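PDB 6WB6: transferrin, which transports iron, binding a single ferric ion per molecule together with a carbonate anion. Local coordinates for residues V56-M61 with P272-I277; H422-E427 with L595-I600; V93-K98 with R209-N214. One frame throughout, in Å; residues are numbered along the deposited sequence.

Contact 1: residues V56-M61 with P272-I277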
loop_
_atom_site.group_PDB
_atom_site.type_symbol
_atom_site.label_atom_id
_atom_site.label_comp_id
_atom_site.label_asym_id
_atom_site.label_seq_id
_atom_site.Cartn_x
_atom_site.Cartn_y
_atom_site.Cartn_z
ATOM N N VAL A 56 14.039 -12.117 -7.791
ATOM C CA VAL A 56 14.097 -10.690 -7.500
ATOM C C VAL A 56 13.557 -9.909 -8.691
ATOM O O VAL A 56 13.852 -10.237 -9.846
ATOM C CB VAL A 56 15.541 -10.237 -7.191
ATOM C CG1 VAL A 56 15.980 -10.624 -5.762
ATOM C CG2 VAL A 56 16.479 -10.809 -8.220
ATOM N N ASP A 57 12.778 -8.866 -8.410
ATOM C CA ASP A 57 12.622 -7.787 -9.363
ATOM C C ASP A 57 13.858 -6.889 -9.295
ATOM O O ASP A 57 14.614 -6.945 -8.325
ATOM C CB ASP A 57 11.362 -6.973 -9.066
ATOM C CG ASP A 57 10.082 -7.811 -9.077
ATOM O OD1 ASP A 57 9.946 -8.768 -9.881
ATOM O OD2 ASP A 57 9.189 -7.482 -8.282
ATOM N N PRO A 58 14.072 -6.039 -10.308
ATOM C CA PRO A 58 15.177 -5.063 -10.241
ATOM C C PRO A 58 15.153 -4.200 -8.977
ATOM O O PRO A 58 16.196 -3.901 -8.386
ATOM C CB PRO A 58 14.952 -4.231 -11.517
ATOM C CG PRO A 58 14.132 -5.121 -12.427
ATOM C CD PRO A 58 13.214 -5.815 -11.489
ATOM N N GLU A 59 13.964 -3.802 -8.547
ATOM C CA GLU A 59 13.826 -3.104 -7.279
ATOM C C GLU A 59 14.409 -3.921 -6.114
ATOM O O GLU A 59 14.968 -3.352 -5.172
ATOM C CB GLU A 59 12.344 -2.778 -7.041
ATOM C CG GLU A 59 11.728 -1.728 -8.001
ATOM C CD GLU A 59 11.105 -2.352 -9.278
ATOM O OE1 GLU A 59 11.514 -3.457 -9.652
ATOM O OE2 GLU A 59 10.198 -1.752 -9.893
ATOM N N ASP A 60 14.271 -5.256 -6.151
ATOM C CA ASP A 60 14.802 -6.094 -5.076
ATOM C C ASP A 60 16.330 -6.189 -5.143
ATOM O O ASP A 60 17.009 -6.198 -4.109
ATOM C CB ASP A 60 14.161 -7.490 -5.136
ATOM C CG ASP A 60 12.638 -7.458 -5.026
ATOM O OD1 ASP A 60 12.080 -6.750 -4.153
ATOM O OD2 ASP A 60 11.988 -8.139 -5.841
ATOM N N MET A 61 16.881 -6.280 -6.352
ATOM C CA MET A 61 18.330 -6.240 -6.531
ATOM C C MET A 61 18.903 -4.990 -5.899
ATOM O O MET A 61 19.930 -5.035 -5.207
ATOM C CB MET A 61 18.678 -6.288 -8.026
ATOM C CG MET A 61 18.117 -7.528 -8.737
ATOM S SD MET A 61 18.223 -7.465 -10.550
ATOM C CE MET A 61 17.177 -8.858 -11.016
ATOM N N PRO A 272 15.125 -3.354 -16.504
ATOM C CA PRO A 272 15.817 -4.635 -16.590
ATOM C C PRO A 272 14.853 -5.775 -16.333
ATOM O O PRO A 272 13.810 -5.602 -15.698
ATOM C CB PRO A 272 16.874 -4.553 -15.480
ATOM C CG PRO A 272 16.841 -3.126 -14.981
ATOM C CD PRO A 272 15.452 -2.666 -15.235
ATOM N N TRP A 273 15.207 -6.937 -16.872
ATOM C CA TRP A 273 14.479 -8.163 -16.580
ATOM C C TRP A 273 14.563 -8.504 -15.108
ATOM O O TRP A 273 15.563 -8.237 -14.442
ATOM C CB TRP A 273 15.072 -9.337 -17.335
ATOM C CG TRP A 273 14.963 -9.311 -18.821
ATOM C CD1 TRP A 273 15.985 -9.199 -19.696
ATOM C CD2 TRP A 273 13.771 -9.456 -19.597
ATOM N NE1 TRP A 273 15.515 -9.258 -20.981
ATOM C CE2 TRP A 273 14.154 -9.417 -20.950
ATOM C CE3 TRP A 273 12.418 -9.604 -19.281
ATOM C CZ2 TRP A 273 13.232 -9.525 -21.996
ATOM C CZ3 TRP A 273 11.492 -9.708 -20.328
ATOM C CH2 TRP A 273 11.908 -9.669 -21.669
ATOM N N GLN A 274 13.534 -9.183 -14.627
ATOM C CA GLN A 274 13.627 -9.856 -13.352
ATOM C C GLN A 274 14.495 -11.096 -13.501
ATOM O O GLN A 274 14.848 -11.515 -14.614
ATOM C CB GLN A 274 12.259 -10.291 -12.850
ATOM C CG GLN A 274 11.161 -9.301 -13.002
ATOM C CD GLN A 274 9.877 -10.010 -13.285
ATOM O OE1 GLN A 274 9.791 -10.775 -14.235
ATOM N NE2 GLN A 274 8.883 -9.799 -12.436
ATOM N N GLY A 275 14.815 -11.709 -12.364
ATOM C CA GLY A 275 15.557 -12.956 -12.395
ATOM C C GLY A 275 15.842 -13.516 -11.017
ATOM O O GLY A 275 15.033 -13.367 -10.100
ATOM N N LEU A 276 16.984 -14.177 -10.867
ATOM C CA LEU A 276 17.376 -14.802 -9.610
ATOM C C LEU A 276 18.665 -14.165 -9.128
ATOM O O LEU A 276 19.569 -13.893 -9.924
ATOM C CB LEU A 276 17.597 -16.309 -9.749
ATOM C CG LEU A 276 16.483 -17.132 -10.383
ATOM C CD1 LEU A 276 17.027 -18.522 -10.755
ATOM C CD2 LEU A 276 15.314 -17.198 -9.404
ATOM N N ILE A 277 18.735 -13.939 -7.828
ATOM C CA ILE A 277 19.913 -13.402 -7.172
ATOM C C ILE A 277 20.398 -14.455 -6.179
ATOM O O ILE A 277 19.591 -15.169 -5.577
ATOM C CB ILE A 277 19.569 -12.054 -6.492
ATOM C CG1 ILE A 277 20.810 -11.154 -6.346
ATOM C CG2 ILE A 277 18.878 -12.305 -5.170
ATOM C CD1 ILE A 277 20.540 -9.811 -5.619
#

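Contact 2: residues H422-E427 with L595-I600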
loop_
_atom_site.group_PDB
_atom_site.type_symbol
_atom_site.label_atom_id
_atom_site.label_comp_id
_atom_site.label_asym_id
_atom_site.label_seq_id
_atom_site.Cartn_x
_atom_site.Cartn_y
_atom_site.Cartn_z
ATOM N N HIS A 422 -2.906 15.514 15.746
ATOM C CA HIS A 422 -4.164 15.219 15.090
ATOM C C HIS A 422 -4.003 13.980 14.214
ATOM O O HIS A 422 -2.918 13.735 13.671
ATOM C CB HIS A 422 -4.619 16.416 14.243
ATOM C CG HIS A 422 -3.812 16.612 12.996
ATOM N ND1 HIS A 422 -2.629 17.326 12.974
ATOM C CD2 HIS A 422 -4.023 16.197 11.723
ATOM C CE1 HIS A 422 -2.152 17.349 11.743
ATOM N NE2 HIS A 422 -2.979 16.670 10.963
ATOM N N PRO A 423 -5.060 13.200 14.039
ATOM C CA PRO A 423 -4.923 11.947 13.279
ATOM C C PRO A 423 -4.761 12.219 11.802
ATOM O O PRO A 423 -5.378 13.132 11.259
ATOM C CB PRO A 423 -6.225 11.200 13.569
ATOM C CG PRO A 423 -7.190 12.224 13.992
ATOM C CD PRO A 423 -6.417 13.396 14.563
ATOM N N VAL A 424 -3.915 11.419 11.153
ATOM C CA VAL A 424 -3.665 11.533 9.720
ATOM C C VAL A 424 -4.246 10.356 8.960
ATOM O O VAL A 424 -4.854 10.531 7.898
ATOM C CB VAL A 424 -2.154 11.679 9.433
ATOM C CG1 VAL A 424 -1.868 11.621 7.904
ATOM C CG2 VAL A 424 -1.620 12.959 10.020
ATOM N N PHE A 425 -4.034 9.144 9.467
ATOM C CA PHE A 425 -4.613 7.945 8.867
ATOM C C PHE A 425 -4.697 6.887 9.952
ATOM O O PHE A 425 -4.021 6.976 10.987
ATOM C CB PHE A 425 -3.797 7.449 7.681
ATOM C CG PHE A 425 -2.390 7.059 8.035
ATOM C CD1 PHE A 425 -1.368 7.990 7.996
ATOM C CD2 PHE A 425 -2.095 5.764 8.430
ATOM C CE1 PHE A 425 -0.076 7.640 8.339
ATOM C CE2 PHE A 425 -0.806 5.416 8.771
ATOM C CZ PHE A 425 0.203 6.350 8.722
ATOM N N HIS A 426 -5.560 5.909 9.711
ATOM C CA HIS A 426 -5.898 4.884 10.680
ATOM C C HIS A 426 -5.986 3.539 9.968
ATOM O O HIS A 426 -6.039 3.466 8.731
ATOM C CB HIS A 426 -7.221 5.208 11.367
ATOM C CG HIS A 426 -8.358 5.311 10.408
ATOM N ND1 HIS A 426 -8.843 6.519 9.954
ATOM C CD2 HIS A 426 -9.084 4.353 9.783
ATOM C CE1 HIS A 426 -9.844 6.297 9.120
ATOM N NE2 HIS A 426 -10.004 4.990 8.996
ATOM N N GLU A 427 -6.006 2.473 10.780
ATOM C CA GLU A 427 -6.173 1.116 10.291
ATOM C C GLU A 427 -7.619 0.841 9.927
ATOM O O GLU A 427 -8.552 1.357 10.547
ATOM C CB GLU A 427 -5.711 0.095 11.337
ATOM C CG GLU A 427 -4.218 0.018 11.438
ATOM C CD GLU A 427 -3.702 -1.060 12.375
ATOM O OE1 GLU A 427 -4.486 -1.637 13.161
ATOM O OE2 GLU A 427 -2.493 -1.287 12.339
ATOM N N LEU A 595 4.970 18.781 8.230
ATOM C CA LEU A 595 4.563 18.106 7.003
ATOM C C LEU A 595 3.047 18.138 6.873
ATOM O O LEU A 595 2.321 18.002 7.865
ATOM C CB LEU A 595 5.076 16.662 6.989
ATOM C CG LEU A 595 6.576 16.436 6.739
ATOM C CD1 LEU A 595 7.391 16.778 7.945
ATOM C CD2 LEU A 595 6.864 15.005 6.406
ATOM N N SER A 596 2.564 18.348 5.643
ATOM C CA SER A 596 1.130 18.279 5.391
ATOM C C SER A 596 0.624 16.859 5.641
ATOM O O SER A 596 1.387 15.895 5.623
ATOM C CB SER A 596 0.810 18.670 3.955
ATOM O OG SER A 596 1.259 17.655 3.067
ATOM N N ASP A 597 -0.689 16.737 5.869
ATOM C CA ASP A 597 -1.281 15.413 6.022
ATOM C C ASP A 597 -1.060 14.559 4.773
ATOM O O ASP A 597 -0.797 13.352 4.872
ATOM C CB ASP A 597 -2.764 15.545 6.361
ATOM C CG ASP A 597 -2.982 16.047 7.790
ATOM O OD1 ASP A 597 -1.973 16.303 8.463
ATOM O OD2 ASP A 597 -4.137 16.195 8.244
ATOM N N VAL A 598 -1.124 15.171 3.591
ATOM C CA VAL A 598 -0.844 14.442 2.355
ATOM C C VAL A 598 0.586 13.902 2.370
ATOM O O VAL A 598 0.824 12.703 2.158
ATOM C CB VAL A 598 -1.125 15.355 1.141
ATOM C CG1 VAL A 598 -0.613 14.750 -0.147
ATOM C CG2 VAL A 598 -2.638 15.642 1.063
ATOM N N SER A 599 1.552 14.756 2.695
ATOM C CA SER A 599 2.936 14.299 2.735
ATOM C C SER A 599 3.146 13.180 3.754
ATOM O O SER A 599 3.966 12.281 3.527
ATOM C CB SER A 599 3.855 15.480 3.031
ATOM O OG SER A 599 4.079 16.231 1.857
ATOM N N ILE A 600 2.386 13.184 4.847
ATOM C CA ILE A 600 2.579 12.195 5.907
ATOM C C ILE A 600 1.879 10.888 5.570
ATOM O O ILE A 600 2.413 9.791 5.793
ATOM C CB ILE A 600 2.079 12.774 7.241
ATOM C CG1 ILE A 600 3.065 13.854 7.713
ATOM C CG2 ILE A 600 1.904 11.670 8.274
ATOM C CD1 ILE A 600 2.741 14.416 9.076
#

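Contact 3: residues V93-K98 with R209-N214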
loop_
_atom_site.group_PDB
_atom_site.type_symbol
_atom_site.label_atom_id
_atom_site.label_comp_id
_atom_site.label_asym_id
_atom_site.label_seq_id
_atom_site.Cartn_x
_atom_site.Cartn_y
_atom_site.Cartn_z
ATOM N N VAL A 93 11.395 4.787 -24.706
ATOM C CA VAL A 93 11.672 5.604 -25.869
ATOM C C VAL A 93 10.807 6.842 -25.815
ATOM O O VAL A 93 9.799 6.903 -25.104
ATOM C CB VAL A 93 11.465 4.833 -27.209
ATOM C CG1 VAL A 93 12.503 3.719 -27.320
ATOM C CG2 VAL A 93 10.106 4.307 -27.342
ATOM N N ILE A 94 11.237 7.834 -26.589
ATOM C CA ILE A 94 10.525 9.083 -26.831
ATOM C C ILE A 94 10.129 9.081 -28.306
ATOM O O ILE A 94 10.994 8.929 -29.177
ATOM C CB ILE A 94 11.404 10.302 -26.526
ATOM C CG1 ILE A 94 12.083 10.200 -25.151
ATOM C CG2 ILE A 94 10.558 11.578 -26.622
ATOM C CD1 ILE A 94 13.100 11.273 -24.922
ATOM N N VAL A 95 8.841 9.236 -28.601
ATOM C CA VAL A 95 8.346 9.139 -29.977
ATOM C C VAL A 95 7.670 10.457 -30.350
ATOM O O VAL A 95 6.788 10.939 -29.632
ATOM C CB VAL A 95 7.395 7.942 -30.168
ATOM C CG1 VAL A 95 6.898 7.864 -31.628
ATOM C CG2 VAL A 95 8.079 6.577 -29.747
ATOM N N VAL A 96 8.078 11.023 -31.488
ATOM C CA VAL A 96 7.594 12.303 -31.988
ATOM C C VAL A 96 7.180 12.151 -33.450
ATOM O O VAL A 96 7.514 11.170 -34.115
ATOM C CB VAL A 96 8.661 13.406 -31.861
ATOM C CG1 VAL A 96 8.961 13.681 -30.425
ATOM C CG2 VAL A 96 9.933 12.997 -32.598
ATOM N N HIS A 97 6.445 13.154 -33.946
ATOM C CA HIS A 97 6.174 13.261 -35.374
ATOM C C HIS A 97 7.460 13.649 -36.074
ATOM O O HIS A 97 8.253 14.416 -35.531
ATOM C CB HIS A 97 5.094 14.309 -35.651
ATOM C CG HIS A 97 3.737 13.929 -35.145
ATOM N ND1 HIS A 97 3.300 14.234 -33.873
ATOM C CD2 HIS A 97 2.715 13.273 -35.744
ATOM C CE1 HIS A 97 2.072 13.775 -33.708
ATOM N NE2 HIS A 97 1.695 13.185 -34.828
ATOM N N LYS A 98 7.679 13.110 -37.277
ATOM C CA LYS A 98 8.960 13.330 -37.959
ATOM C C LYS A 98 9.254 14.812 -38.165
ATOM O O LYS A 98 10.418 15.226 -38.118
ATOM C CB LYS A 98 8.978 12.608 -39.309
ATOM C CG LYS A 98 8.073 13.183 -40.371
ATOM C CD LYS A 98 8.535 12.719 -41.761
ATOM C CE LYS A 98 7.560 13.106 -42.866
ATOM N NZ LYS A 98 8.040 12.650 -44.204
ATOM N N ARG A 209 -1.362 6.264 -29.757
ATOM C CA ARG A 209 -2.620 6.788 -30.302
ATOM C C ARG A 209 -2.834 8.237 -29.898
ATOM O O ARG A 209 -3.340 9.046 -30.686
ATOM C CB ARG A 209 -3.798 5.938 -29.833
ATOM C CG ARG A 209 -3.758 4.531 -30.387
ATOM C CD ARG A 209 -5.030 3.790 -30.100
ATOM N NE ARG A 209 -5.133 3.494 -28.682
ATOM C CZ ARG A 209 -4.869 2.313 -28.127
ATOM N NH1 ARG A 209 -4.499 1.273 -28.870
ATOM N NH2 ARG A 209 -4.989 2.172 -26.812
ATOM N N CYS A 210 -2.504 8.570 -28.651
ATOM C CA CYS A 210 -2.520 9.967 -28.252
ATOM C C CYS A 210 -1.660 10.789 -29.199
ATOM O O CYS A 210 -2.066 11.858 -29.661
ATOM C CB CYS A 210 -2.037 10.089 -26.803
ATOM S SG CYS A 210 -1.656 11.753 -26.235
ATOM N N LEU A 211 -0.492 10.271 -29.548
ATOM C CA LEU A 211 0.431 10.996 -30.422
ATOM C C LEU A 211 -0.066 11.019 -31.874
ATOM O O LEU A 211 -0.018 12.062 -32.543
ATOM C CB LEU A 211 1.818 10.350 -30.320
ATOM C CG LEU A 211 2.940 10.842 -31.261
ATOM C CD1 LEU A 211 3.442 12.182 -30.827
ATOM C CD2 LEU A 211 4.107 9.877 -31.335
ATOM N N ALA A 212 -0.551 9.890 -32.380
ATOM C CA ALA A 212 -0.860 9.788 -33.807
ATOM C C ALA A 212 -2.265 10.269 -34.141
ATOM O O ALA A 212 -2.514 10.702 -35.270
ATOM C CB ALA A 212 -0.704 8.331 -34.270
ATOM N N HIS A 213 -3.187 10.181 -33.180
ATOM C CA HIS A 213 -4.600 10.409 -33.395
ATOM C C HIS A 213 -5.191 11.520 -32.541
ATOM O O HIS A 213 -6.279 12.007 -32.875
ATOM C CB HIS A 213 -5.384 9.121 -33.110
ATOM C CG HIS A 213 -4.879 7.934 -33.874
ATOM N ND1 HIS A 213 -5.060 6.642 -33.441
ATOM C CD2 HIS A 213 -4.179 7.850 -35.032
ATOM C CE1 HIS A 213 -4.506 5.808 -34.305
ATOM N NE2 HIS A 213 -3.965 6.516 -35.279
ATOM N N ASN A 214 -4.537 11.922 -31.441
ATOM C CA ASN A 214 -5.035 13.027 -30.633
ATOM C C ASN A 214 -4.051 14.186 -30.614
ATOM O O ASN A 214 -3.997 14.957 -29.652
ATOM C CB ASN A 214 -5.356 12.590 -29.207
ATOM C CG ASN A 214 -6.379 13.498 -28.546
ATOM O OD1 ASN A 214 -7.213 14.079 -29.225
ATOM N ND2 ASN A 214 -6.323 13.616 -27.217
#

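Contact 1: residues V56-M61 with P272-I277
V56 and G275 form an antiparallel hydrogen-bonded pair in the four-stranded sheet of the first transferrin-like repeat, where strand 53-56 is an outermost strand beside 275-279. The pair is joined by two reciprocal bonds: V56 N donates to G275 O at 2.8 Å, and G275 N donates back to V56 O at 3.1 Å with an N-H...O angle of 171°. G275 suits its place because a fully extended phi with psi -147° is more easily reached without a CB.

Past V56 the chain turns into helix 58-65, and D57 sits at the N-cap. Its carboxylate does not cap the helix but lies beside the Q274 side chain, their planes nearly parallel, 12° apart. Q274 NE2 donates to D57 OD1 at 3.0 Å, on the syn side but out of the carboxylate plane, while D57 OD2 makes a salt bridge to R376. Although D57 is predicted to bind iron, the ferric ion seen here is held by Y90 and Y204. D57 N donates to D60 OD2 at 2.8 Å, and D60 is in turn paired with R39 and R376, so D57 and D60 both have arginine partners. On the other segment W273 O accepts from Y332 and W273 NE1 donates to A86 O.

Apolar groups fill in around the polar ones. The ring of P58, apt for a first helical turn since it has no N-H to satisfy, brings CG within 4.0 Å of P272 CD. The extended chain of M61 carries CE to 3.8 Å from W273 O. Beyond the paired peptides, the side chains of V56 and I277 cross at about a right angle, with V56 CG1 pressed to 3.4 Å from I277 CG2.

Contact 2: residues H422-E427 with L595-I600
H422 and D597 reach for each other tip to tip, tying strand 422-428 to the first turn of helix 597-611. H422 NE2 donates at 2.7 Å to the syn lone pair of D597 OD1, and the acceptor lies close to the ring plane, although ring and carboxylate planes are turned 31° apart. On the histidine, chi1 73° places CG between the backbone N and the carbonyl carbon, and the ring beyond it ends with NE2 at the carboxylate of D597. An alanine in place of this histidine would probably leave the D597 carboxylate without its ring N-H mate and open a gap at the strand's start.

Below this polar pair, V424 spreads its two methyls: CG2 lies 3.7 Å from D597 OD1, while CG1, anti to the backbone N (chi1 173°), meets I600 CG2 at 3.8 Å. Branched side chains suit both places, crossing at about a right angle. F425 CE1 lies 4.2 Å from I600 O, and its ring stacks on W588. At the helix start S596 OG accepts from S599 N at 2.9 Å, a serine N-cap. This is helix against sheet in the second transferrin-like repeat, a domain of the periplasmic-binding-protein-like clan.

Contact 3: residues V93-K98 with R209-N214
L211 carries most of this contact, reaching from helix 203-213 onto V95 and H97 of strand 90-97. The two elements run almost parallel, 10° apart with axes 9.1 Å from each other at closest approach, in an alpha/beta layer: after the helix the chain enters strand 218-222, antiparallel neighbour of strand 90-97.

Along the helix, C210 comes first, its sulfur in a disulfide with C114, which ties the helix to strand 112-114 of the same sheet. L211 then turns to strand 90-97, with CG anti to the backbone N (chi1 174°), and its two methyls part. L211 CD2 lies 3.5 Å from V95 CG1, tighter than usual, and 3.3 Å from V95 O. L211 CD1 lies beside the H97 ring, 3.6 Å from H97 CE1. A forked leucine suits this place because each branch meets a different strand residue. The carbonyl of L211 meets the edge of that ring near its plane: H97 CE1 comes to 2.9 Å from L211 O, a close edge contact, while H97 NE2 is 3.1 Å from L211 O at an angle too poor for a hydrogen bond. One residue on, the side chain of A212 touches F249, whose ring meets that of H97, and A212 CA lies 4.4 Å from H97 NE2.

In the fold
Contacts 1 and 3 belong to the first transferrin-like repeat and contact 2 to the second. Contact 3 falls within the chain between the two segments of contact 1, their nearest atoms about 12 Å apart. Y90 opens the strand of contact 3, and Y204 sits on its helix; the V95 side chain is about 9 Å from that of V122 and about 10 Å from that of Y204. In contact 1 the side chain of P272 lies about 10 Å from the ferric ion, and that of W273 about 7 Å from that of Y90. Contact 2, its centre 32 Å from that of contact 1, lies away from the iron site. Its four-stranded sheet has the strand order of that in contact 1.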